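PDB 4ZOC: Lin1840 protein from Listeria innocua serovar 6a, which probably hydrolyses terminal, non-reducing beta-D-glucosyl residues to release beta-D-glucose, acting as a family 3 glycoside hydrolase in beta-1,2-glucan breakdown. Local coordinates for residues P158-N161 with S162-K166; F238-D242 with G243-T247. The protein carries 2 engineered substitutions. All blocks are in the same frame, centred on the assembly; numbering follows the deposited sequence.

Interaction 1: P158-N161 with S162-K166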
ATOM      1  N   PRO A 158      11.864  12.697  -3.101  1.00  6.58           N
ATOM      2  CA  PRO A 158      12.301  13.386  -1.884  1.00  7.80           C
ATOM      3  C   PRO A 158      13.266  14.501  -2.204  1.00  9.06           C
ATOM      4  O   PRO A 158      13.250  15.520  -1.468  1.00  9.13           O
ATOM      5  CB  PRO A 158      12.959  12.306  -1.050  1.00  7.80           C
ATOM      6  CG  PRO A 158      12.499  11.038  -1.638  1.00  9.31           C
ATOM      7  CD  PRO A 158      12.077  11.256  -3.033  1.00  7.35           C
ATOM      8  N   PHE A 159      14.121  14.328  -3.239  1.00  8.90           N
ATOM      9  CA  PHE A 159      15.111  15.432  -3.561  1.00  9.21           C
ATOM     10  C   PHE A 159      14.435  16.693  -4.095  1.00  8.92           C
ATOM     11  O   PHE A 159      14.641  17.821  -3.552  1.00  7.86           O
ATOM     12  CB  PHE A 159      16.206  14.990  -4.543  1.00  9.77           C
ATOM     13  CG  PHE A 159      17.219  16.033  -4.840  1.00  8.57           C
ATOM     14  CD1 PHE A 159      18.119  16.385  -3.908  1.00 11.05           C
ATOM     15  CD2 PHE A 159      17.228  16.680  -6.049  1.00 11.24           C
ATOM     16  CE1 PHE A 159      19.071  17.375  -4.178  1.00 10.06           C
ATOM     17  CE2 PHE A 159      18.131  17.663  -6.325  1.00 11.32           C
ATOM     18  CZ  PHE A 159      19.047  17.998  -5.372  1.00 10.79           C
ATOM     19  N   LEU A 160      13.648  16.528  -5.140  1.00  6.86           N
ATOM     20  CA  LEU A 160      12.822  17.602  -5.563  1.00  7.59           C
ATOM     21  C   LEU A 160      12.060  18.222  -4.416  1.00  7.78           C
ATOM     22  O   LEU A 160      11.996  19.489  -4.267  1.00  7.01           O
ATOM     23  CB  LEU A 160      11.824  17.146  -6.639  1.00  7.70           C
ATOM     24  CG  LEU A 160      11.023  18.225  -7.319  1.00  8.20           C
ATOM     25  CD1 LEU A 160      11.890  19.333  -7.955  1.00  9.07           C
ATOM     26  CD2 LEU A 160      10.109  17.692  -8.396  1.00 10.06           C
ATOM     27  N   ASN A 161      11.412  17.410  -3.577  1.00  8.03           N
ATOM     28  CA  ASN A 161      10.565  18.002  -2.552  1.00  7.73           C
ATOM     29  C   ASN A 161      11.404  18.798  -1.568  1.00  7.40           C
ATOM     30  O   ASN A 161      10.978  19.834  -1.061  1.00  7.07           O
ATOM     31  CB  ASN A 161       9.743  16.938  -1.758  1.00  7.15           C
ATOM     32  CG  ASN A 161       8.713  16.258  -2.644  1.00  6.74           C
ATOM     33  OD1 ASN A 161       8.470  16.753  -3.770  1.00  9.08           O
ATOM     34  ND2 ASN A 161       8.035  15.271  -2.143  1.00  6.52           N
ATOM     35  N   SER A 162      12.592  18.261  -1.276  1.00  6.59           N
ATOM     36  CA  SER A 162      13.543  18.947  -0.377  1.00  7.67           C
ATOM     37  C   SER A 162      13.984  20.317  -0.952  1.00  9.20           C
ATOM     38  O   SER A 162      13.953  21.324  -0.236  1.00  9.91           O
ATOM     39  CB  SER A 162      14.781  18.075  -0.110  1.00  8.93           C
ATOM     40  OG  SER A 162      14.483  16.875   0.624  1.00 10.18           O
ATOM     41  N   GLU A 163      14.324  20.345  -2.244  1.00  7.62           N
ATOM     42  CA  GLU A 163      14.873  21.561  -2.935  1.00  9.18           C
ATOM     43  C   GLU A 163      13.786  22.621  -3.017  1.00  9.09           C
ATOM     44  O   GLU A 163      14.006  23.784  -2.671  1.00  9.32           O
ATOM     45  CB  GLU A 163      15.467  21.215  -4.257  1.00  8.97           C
ATOM     46  CG  GLU A 163      16.725  20.328  -4.127  1.00 10.03           C
ATOM     47  CD  GLU A 163      17.867  21.106  -3.551  1.00 11.18           C
ATOM     48  OE1 GLU A 163      18.298  22.026  -4.193  1.00 15.81           O
ATOM     49  OE2 GLU A 163      18.322  20.843  -2.423  1.00 14.08           O
ATOM     50  N   LEU A 164      12.588  22.210  -3.391  1.00  8.31           N
ATOM     51  CA  LEU A 164      11.482  23.178  -3.456  1.00  8.87           C
ATOM     52  C   LEU A 164      10.948  23.654  -2.080  1.00  8.61           C
ATOM     53  O   LEU A 164      10.534  24.836  -1.908  1.00  9.13           O
ATOM     54  CB  LEU A 164      10.381  22.645  -4.338  1.00  9.27           C
ATOM     55  CG  LEU A 164      10.847  22.289  -5.773  1.00  9.05           C
ATOM     56  CD1 LEU A 164       9.572  21.900  -6.531  1.00 10.56           C
ATOM     57  CD2 LEU A 164      11.533  23.390  -6.534  1.00  9.01           C
ATOM     58  N   GLY A 165      11.008  22.786  -1.085  1.00  8.37           N
ATOM     59  CA  GLY A 165      10.679  23.191   0.255  1.00  8.48           C
ATOM     60  C   GLY A 165      11.623  24.258   0.758  1.00  7.82           C
ATOM     61  O   GLY A 165      11.180  25.234   1.361  1.00  9.55           O
ATOM     62  N   LYS A 166      12.913  24.062   0.546  1.00  6.77           N
ATOM     63  CA  LYS A 166      13.878  25.065   0.903  1.00  9.52           C
ATOM     64  C   LYS A 166      13.611  26.393   0.179  1.00 10.13           C
ATOM     65  O   LYS A 166      13.659  27.472   0.801  1.00 10.51           O
ATOM     66  CB  LYS A 166      15.310  24.649   0.654  1.00 11.17           C
ATOM     67  CG  LYS A 166      15.747  23.573   1.554  1.00 12.88           C
ATOM     68  CD  LYS A 166      17.220  23.239   1.381  1.00 17.15           C
ATOM     69  CE  LYS A 166      17.435  22.516   0.127  1.00 21.00           C
ATOM     70  NZ  LYS A 166      18.909  22.324  -0.056  1.00 27.69           N
TER

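Interaction 2: F238-D242 with G243-T247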
ATOM      1  N   PHE A 238      -1.703  14.034  11.428  1.00  6.26           N
ATOM      2  CA  PHE A 238      -2.822  13.274  11.901  1.00  7.06           C
ATOM      3  C   PHE A 238      -2.619  11.783  12.084  1.00  7.69           C
ATOM      4  O   PHE A 238      -3.339  11.144  12.905  1.00 10.48           O
ATOM      5  CB  PHE A 238      -3.992  13.461  10.975  1.00  6.86           C
ATOM      6  CG  PHE A 238      -4.568  14.834  10.986  1.00  7.78           C
ATOM      7  CD1 PHE A 238      -5.129  15.346  12.164  1.00  8.54           C
ATOM      8  CD2 PHE A 238      -4.583  15.601   9.843  1.00  8.53           C
ATOM      9  CE1 PHE A 238      -5.720  16.583  12.170  1.00  9.04           C
ATOM     10  CE2 PHE A 238      -5.193  16.863   9.855  1.00  8.50           C
ATOM     11  CZ  PHE A 238      -5.714  17.359  11.011  1.00  8.65           C
ATOM     12  N   ASN A 239      -1.671  11.241  11.326  1.00  7.66           N
ATOM     13  CA  ASN A 239      -1.512   9.761  11.230  1.00  7.71           C
ATOM     14  C   ASN A 239      -0.717   9.200  12.354  1.00  7.54           C
ATOM     15  O   ASN A 239       0.105   9.907  12.961  1.00  8.14           O
ATOM     16  CB  ASN A 239      -0.831   9.341   9.934  1.00  7.44           C
ATOM     17  CG  ASN A 239       0.451  10.138   9.648  1.00  7.17           C
ATOM     18  OD1 ASN A 239       0.390  11.343   9.364  1.00  9.49           O
ATOM     19  ND2 ASN A 239       1.601   9.499   9.779  1.00  4.82           N
ATOM     20  N   VAL A 240      -0.922   7.926  12.622  1.00  6.77           N
ATOM     21  CA  VAL A 240       0.152   7.132  13.353  1.00  7.80           C
ATOM     22  C   VAL A 240       1.475   7.046  12.602  1.00  7.53           C
ATOM     23  O   VAL A 240       1.499   7.044  11.368  1.00  7.52           O
ATOM     24  CB  VAL A 240      -0.309   5.706  13.685  1.00  7.35           C
ATOM     25  CG1 VAL A 240      -1.539   5.662  14.584  1.00  9.41           C
ATOM     26  CG2 VAL A 240      -0.570   4.854  12.399  1.00  7.78           C
ATOM     27  N   VAL A 241       2.577   7.092  13.318  1.00  8.76           N
ATOM     28  CA  VAL A 241       3.918   6.730  12.835  1.00  8.09           C
ATOM     29  C   VAL A 241       4.306   5.509  13.657  1.00  9.04           C
ATOM     30  O   VAL A 241       4.403   5.557  14.861  1.00  7.48           O
ATOM     31  CB  VAL A 241       4.867   7.898  12.995  1.00  8.56           C
ATOM     32  CG1 VAL A 241       6.298   7.505  12.642  1.00 10.37           C
ATOM     33  CG2 VAL A 241       4.427   9.041  12.072  1.00  7.48           C
ATOM     34  N   ASP A 242       4.480   4.395  12.959  1.00  8.48           N
ATOM     35  CA  ASP A 242       4.670   3.113  13.589  1.00  9.31           C
ATOM     36  C   ASP A 242       3.797   2.872  14.842  1.00 10.19           C
ATOM     37  O   ASP A 242       4.281   2.525  15.932  1.00 10.95           O
ATOM     38  CB  ASP A 242       6.155   2.901  13.869  1.00 10.56           C
ATOM     39  CG  ASP A 242       6.509   1.422  14.019  1.00 11.77           C
ATOM     40  OD1 ASP A 242       5.673   0.534  13.881  1.00 10.31           O
ATOM     41  OD2 ASP A 242       7.687   1.199  14.307  1.00 13.42           O
ATOM     42  N   GLY A 243       2.487   3.000  14.623  1.00  9.70           N
ATOM     43  CA  GLY A 243       1.468   2.694  15.610  1.00  9.15           C
ATOM     44  C   GLY A 243       1.214   3.777  16.660  1.00  9.18           C
ATOM     45  O   GLY A 243       0.256   3.643  17.383  1.00 10.42           O
ATOM     46  N   ILE A 244       2.027   4.840  16.692  1.00  7.17           N
ATOM     47  CA  ILE A 244       1.767   5.952  17.640  1.00  8.32           C
ATOM     48  C   ILE A 244       1.434   7.207  16.916  1.00  7.13           C
ATOM     49  O   ILE A 244       2.234   7.696  16.123  1.00  6.71           O
ATOM     50  CB  ILE A 244       2.919   6.169  18.622  1.00  9.09           C
ATOM     51  CG1 ILE A 244       3.257   4.848  19.275  1.00  8.96           C
ATOM     52  CG2 ILE A 244       2.617   7.229  19.652  1.00  9.70           C
ATOM     53  CD1 ILE A 244       4.546   4.949  20.106  1.00 10.75           C
ATOM     54  N   PRO A 245       0.234   7.774  17.225  1.00  6.52           N
ATOM     55  CA  PRO A 245      -0.125   9.052  16.595  1.00  7.49           C
ATOM     56  C   PRO A 245       1.005  10.060  16.664  1.00  7.88           C
ATOM     57  O   PRO A 245       1.573  10.283  17.752  1.00  8.83           O
ATOM     58  CB  PRO A 245      -1.333   9.492  17.415  1.00  6.91           C
ATOM     59  CG  PRO A 245      -1.949   8.227  17.795  1.00  6.88           C
ATOM     60  CD  PRO A 245      -0.784   7.359  18.193  1.00  6.62           C
ATOM     61  N   ALA A 246       1.340  10.703  15.537  1.00  7.13           N
ATOM     62  CA  ALA A 246       2.500  11.579  15.507  1.00  7.27           C
ATOM     63  C   ALA A 246       2.501  12.603  16.662  1.00  6.72           C
ATOM     64  O   ALA A 246       3.560  12.938  17.244  1.00  8.15           O
ATOM     65  CB  ALA A 246       2.578  12.299  14.155  1.00  6.91           C
ATOM     66  N   THR A 247       1.327  13.126  16.991  1.00  8.22           N
ATOM     67  CA  THR A 247       1.192  14.249  17.955  1.00  8.45           C
ATOM     68  C   THR A 247       1.707  13.861  19.334  1.00  8.33           C
ATOM     69  O   THR A 247       2.293  14.713  20.030  1.00  9.62           O
ATOM     70  CB  THR A 247      -0.296  14.715  18.005  1.00  9.41           C
ATOM     71  OG1 THR A 247      -0.621  15.140  16.656  1.00  9.10           O
ATOM     72  CG2 THR A 247      -0.540  15.858  19.013  1.00  9.62           C
TER

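Interaction 1: P158-N161 with S162-K166
P158 O takes two hydrogen bonds from S162, from its backbone N and, at 2.8 Å, from its OG, and the two donors reach it from opposite faces of the carbonyl plane. Serine suits the place because OG, set beside its own backbone N (chi1 -66°), falls back onto the carbonyl four residues earlier, which satisfies a buried hydroxyl against helix 221-228. E163 N to F159 O, L164 N to L160 O (2.9 Å) and G165 N to N161 O continue the i to i+4 pattern. This opens the alpha helix 158-173, where proline fits well because the first turn asks for no amide hydrogen; L160 N is hydrogen-bonded to D157 OD2. In a salt bridge, K166 NZ meets E163 OE2 at 2.9 Å from the syn side, 31° out of the carboxylate plane, while OE1 pairs with R112. Bent at chi2, the glutamate lays CG over one face of the F159 ring, offset toward the rim near CZ, in a CH-pi contact 3.7 Å from the centroid, with ring and carboxylate planes 5° apart. One residue on, L160 CD1 packs on L164 CD1 at 3.7 Å; F663 of strand 659-668 touches F159, L160 and E163.

Interaction 2: F238-D242 with G243-T247
G243 and V240, the residues most covered here, meet where V240 CB comes within 3.9 Å of G243 C, just behind the tip of a tight hairpin. Residues V241 to I244 form a type I' beta turn, with D242 and G243 at its two central positions and both at positive phi. Glycine suits the second of them because, with no side chain, it takes a phi of 81° easily; its backbone also hydrogen-bonds to the second subunit. D242 tolerates its left-handed conformation and turns its carboxylate off the turn, with CG swung across from the backbone N (chi1 -158°), where OD1 meets S211 and R213 of the second subunit.

The turn is closed by V241 and I244, a hydrogen-bonded antiparallel pair: V241 N to I244 O is 2.9 Å, and I244 N to V241 O is 3.1 Å. In both bonds the donor lies well above the acceptor's carbonyl plane. I244 also packs on S652 of the second subunit. V240 and P245 form the next pair, non-hydrogen-bonded, with CA atoms 3.8 Å apart. Proline is acceptable there since no strand bond is asked of its nitrogen, and its CD lies 4.1 Å from V240 CG1, the branch set beside the valine's backbone N (chi1 -60°). A third bond, A246 N to N239 O at 3.0 Å, follows beyond that pair. A246 CB, small enough to sit against N239 O, is 4.3 Å from V241 CG2.

This two-stranded hairpin follows barrel strand 233-236 in the N-terminal TIM-barrel domain. V241 and A246 both rest on L252 of helix 250-260, and T247 touches helix 273-276.

Both interactions belong to the N-terminal TIM-barrel domain of this family 3 enzyme; interaction 1 comes first along the chain and is complete before interaction 2 begins. Their centres lie 23 Å apart and their nearest atoms about 14 Å apart, so the two do not meet. Helix 158-173, holding interaction 1, falls between barrel strands 133-134 and 187-193; the hairpin of interaction 2 falls between 233-236 and 266-268, so they sit two strands apart round one barrel. Their outward partners differ: P158-K166 meets strand 659-668 of the fibronectin type III-like domain in the same chain, whereas F238-T247 meets the second subunit, tying the barrel to its partner in the dimer.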